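Local coordinates for DUF192 domain-containing protein (Novosphingobium aromaticivorans, PDB 3M7A) that is of unknown function but belongs to the DUF192 family and is probably exported, perhaps as a lipoprotein, from a precursor with a predicted signal sequence, at residues A10-H15 with G19-P24. Residues are numbered along the deposited sequence; the frame is centred on the assembly and turned at random.
Sequences AAPAVH and GLQIVP
Ala13 and Ile22 face each other as the antiparallel hydrogen-bonded pair of a short beta hairpin, the segments 10-15 and 19-24 running 152° apart. Ala13 N donates a hydrogen bond to Ile22 O at 3.0 Å. The return bond from Ile22 N to Ala13 O is shorter, 2.8 Å, and nearly straight at the hydrogen. Val14 and Gln21 form the next, non-hydrogen-bonded pair. Toward the turn, His15 N reaches Leu20 O at 2.9 Å, and Gly19 N closes the hairpin on His15 O with a more bent bond. Positive phi at Gly19 suits a glycine.

On the face carrying Ala13, Ile22 does most of the work. Its CB lies 4.4 Å from Ala13 CB. Its CG1 sits beside its own backbone N, chi1 -61°, which turns CD1 across toward the His15 backbone; CD1 lies 3.6 Å from His15 N and CA and also touches His15 CB, oblique to the imidazole. With the isoleucine cut back to an alanine here, the methyl against His15 N, CA and CB would be lost, which is likely to leave a gap there and the imidazole less tightly confined. His15 ND1 accepts a hydrogen bond from Val17 N in the turn, which limits the ring's rotation, and the side chain also touches Glu39 of strand 32-41. Over the other face, the extended chain of Gln21 runs alongside Pro12, bringing OE1 to 3.3 Å from Pro12 CB, while Val14 CG1 rests 3.5 Å from Gly19 O.

Arg37, from strand 32-41, hydrogen-bonds the carbonyls of Ala10 and Ala11 and so ties the approach to the hairpin to the main sheet. Four main-chain bonds set the register of this short surface strand, with Ile22 against Ala13 and His15 giving modest apolar contact on one face.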
ATOM      1  N   ALA A  10      -6.384  -3.848 -16.442  1.00 11.14           N
ATOM      2  CA  ALA A  10      -6.014  -2.623 -17.140  1.00 11.38           C
ATOM      3  C   ALA A  10      -4.505  -2.386 -17.119  1.00 12.14           C
ATOM      4  O   ALA A  10      -3.839  -2.607 -16.106  1.00 12.23           O
ATOM      5  CB  ALA A  10      -6.738  -1.448 -16.550  1.00 12.17           C
ATOM      6  N   ALA A  11      -3.973  -1.915 -18.248  1.00 12.09           N
ATOM      7  CA  ALA A  11      -2.556  -1.616 -18.402  1.00 11.45           C
ATOM      8  C   ALA A  11      -2.081  -0.580 -17.378  1.00 10.34           C
ATOM      9  O   ALA A  11      -2.873   0.239 -16.890  1.00 10.77           O
ATOM     10  CB  ALA A  11      -2.291  -1.088 -19.800  1.00 13.50           C
ATOM     11  N   PRO A  12      -0.787  -0.602 -17.062  1.00 11.28           N
ATOM     12  CA  PRO A  12      -0.274   0.477 -16.227  1.00 10.67           C
ATOM     13  C   PRO A  12      -0.568   1.857 -16.829  1.00  9.07           C
ATOM     14  O   PRO A  12      -0.683   2.019 -18.059  1.00 10.64           O
ATOM     15  CB  PRO A  12       1.228   0.197 -16.180  1.00 12.74           C
ATOM     16  CG  PRO A  12       1.314  -1.295 -16.367  1.00 14.20           C
ATOM     17  CD  PRO A  12       0.262  -1.594 -17.389  1.00 13.20           C
ATOM     18  N   ALA A  13      -0.683   2.850 -15.959  1.00 10.04           N
ATOM     19  CA  ALA A  13      -0.966   4.223 -16.351  1.00 10.16           C
ATOM     20  C   ALA A  13      -0.010   5.139 -15.615  1.00  8.55           C
ATOM     21  O   ALA A  13       0.937   4.677 -14.992  1.00  8.25           O
ATOM     22  CB  ALA A  13      -2.420   4.559 -16.037  1.00 11.18           C
ATOM     23  N   VAL A  14      -0.232   6.444 -15.727  1.00  8.12           N
ATOM     24  CA  VAL A  14       0.605   7.444 -15.067  1.00  7.96           C
ATOM     25  C   VAL A  14      -0.292   8.388 -14.261  1.00  8.17           C
ATOM     26  O   VAL A  14      -1.293   8.894 -14.759  1.00 10.05           O
ATOM     27  CB  VAL A  14       1.464   8.249 -16.071  1.00  9.46           C
ATOM     28  CG1 VAL A  14       2.355   9.236 -15.357  1.00  9.96           C
ATOM     29  CG2 VAL A  14       2.279   7.309 -16.975  1.00 12.84           C
ATOM     30  N   HIS A  15       0.087   8.639 -13.014  1.00  6.89           N
ATOM     31  CA  HIS A  15      -0.714   9.475 -12.130  1.00  6.60           C
ATOM     32  C   HIS A  15      -0.553  10.956 -12.480  1.00  6.26           C
ATOM     33  O   HIS A  15       0.568  11.433 -12.659  1.00  7.39           O
ATOM     34  CB  HIS A  15      -0.279   9.238 -10.690  1.00  7.32           C
ATOM     35  CG  HIS A  15      -1.264   9.721  -9.686  1.00  8.13           C
ATOM     36  ND1 HIS A  15      -1.350  11.034  -9.285  1.00 10.16           N
ATOM     37  CD2 HIS A  15      -2.239   9.054  -9.030  1.00  9.61           C
ATOM     38  CE1 HIS A  15      -2.326  11.148  -8.395  1.00 12.45           C
ATOM     39  NE2 HIS A  15      -2.888   9.961  -8.234  1.00 14.41           N
ATOM     40  N   GLY A  19       3.041  11.982 -11.262  1.00  7.12           N
ATOM     41  CA  GLY A  19       3.781  11.422 -12.379  1.00  6.61           C
ATOM     42  C   GLY A  19       4.261   9.990 -12.197  1.00  6.29           C
ATOM     43  O   GLY A  19       4.957   9.483 -13.067  1.00  8.33           O
ATOM     44  N   LEU A  20       3.908   9.345 -11.070  1.00  6.29           N
ATOM     45  CA  LEU A  20       4.339   7.989 -10.807  1.00  6.45           C
ATOM     46  C   LEU A  20       3.541   7.000 -11.688  1.00  6.05           C
ATOM     47  O   LEU A  20       2.404   7.245 -12.065  1.00  6.70           O
ATOM     48  CB  LEU A  20       4.180   7.640  -9.333  1.00  6.95           C
ATOM     49  CG  LEU A  20       5.007   8.446  -8.345  1.00  6.58           C
ATOM     50  CD1 LEU A  20       4.593   8.115  -6.906  1.00  8.03           C
ATOM     51  CD2 LEU A  20       6.515   8.177  -8.492  1.00  6.57           C
ATOM     52  N   GLN A  21       4.153   5.878 -12.008  1.00  5.89           N
ATOM     53  CA  GLN A  21       3.457   4.807 -12.680  1.00  5.42           C
ATOM     54  C   GLN A  21       2.349   4.303 -11.762  1.00  5.21           C
ATOM     55  O   GLN A  21       2.544   4.192 -10.549  1.00  6.65           O
ATOM     56  CB  GLN A  21       4.427   3.663 -12.987  1.00  7.31           C
ATOM     57  CG  GLN A  21       3.839   2.649 -13.920  1.00 10.36           C
ATOM     58  CD  GLN A  21       4.715   1.432 -14.202  1.00 11.21           C
ATOM     59  OE1 GLN A  21       4.344   0.597 -15.035  1.00 16.84           O
ATOM     60  NE2 GLN A  21       5.852   1.300 -13.511  1.00 13.25           N
ATOM     61  N   ILE A  22       1.200   3.951 -12.321  1.00  4.81           N
ATOM     62  CA  ILE A  22       0.123   3.279 -11.603  1.00  4.80           C
ATOM     63  C   ILE A  22       0.055   1.849 -12.105  1.00  5.90           C
ATOM     64  O   ILE A  22      -0.041   1.608 -13.312  1.00  7.15           O
ATOM     65  CB  ILE A  22      -1.244   3.973 -11.854  1.00  5.85           C
ATOM     66  CG1 ILE A  22      -1.229   5.424 -11.360  1.00  6.69           C
ATOM     67  CG2 ILE A  22      -2.398   3.183 -11.244  1.00  6.70           C
ATOM     68  CD1 ILE A  22      -2.392   6.254 -11.882  1.00  9.06           C
ATOM     69  N   VAL A  23       0.117   0.902 -11.170  1.00  5.61           N
ATOM     70  CA  VAL A  23       0.108  -0.507 -11.488  1.00  5.96           C
ATOM     71  C   VAL A  23      -0.945  -1.212 -10.659  1.00  5.78           C
ATOM     72  O   VAL A  23      -1.228  -0.834  -9.521  1.00  5.68           O
ATOM     73  CB  VAL A  23       1.512  -1.141 -11.257  1.00  5.85           C
ATOM     74  CG1 VAL A  23       2.590  -0.455 -12.143  1.00  9.30           C
ATOM     75  CG2 VAL A  23       1.891  -1.105  -9.763  1.00  6.97           C
ATOM     76  N   PRO A  24      -1.515  -2.291 -11.193  1.00  6.48           N
ATOM     77  CA  PRO A  24      -2.473  -3.068 -10.394  1.00  6.78           C
ATOM     78  C   PRO A  24      -1.759  -3.901  -9.325  1.00  5.72           C
ATOM     79  O   PRO A  24      -0.751  -4.553  -9.609  1.00  7.54           O
ATOM     80  CB  PRO A  24      -3.136  -3.970 -11.427  1.00  8.19           C
ATOM     81  CG  PRO A  24      -2.114  -4.103 -12.499  1.00  8.62           C
ATOM     82  CD  PRO A  24      -1.438  -2.775 -12.572  1.00  6.32           C
TER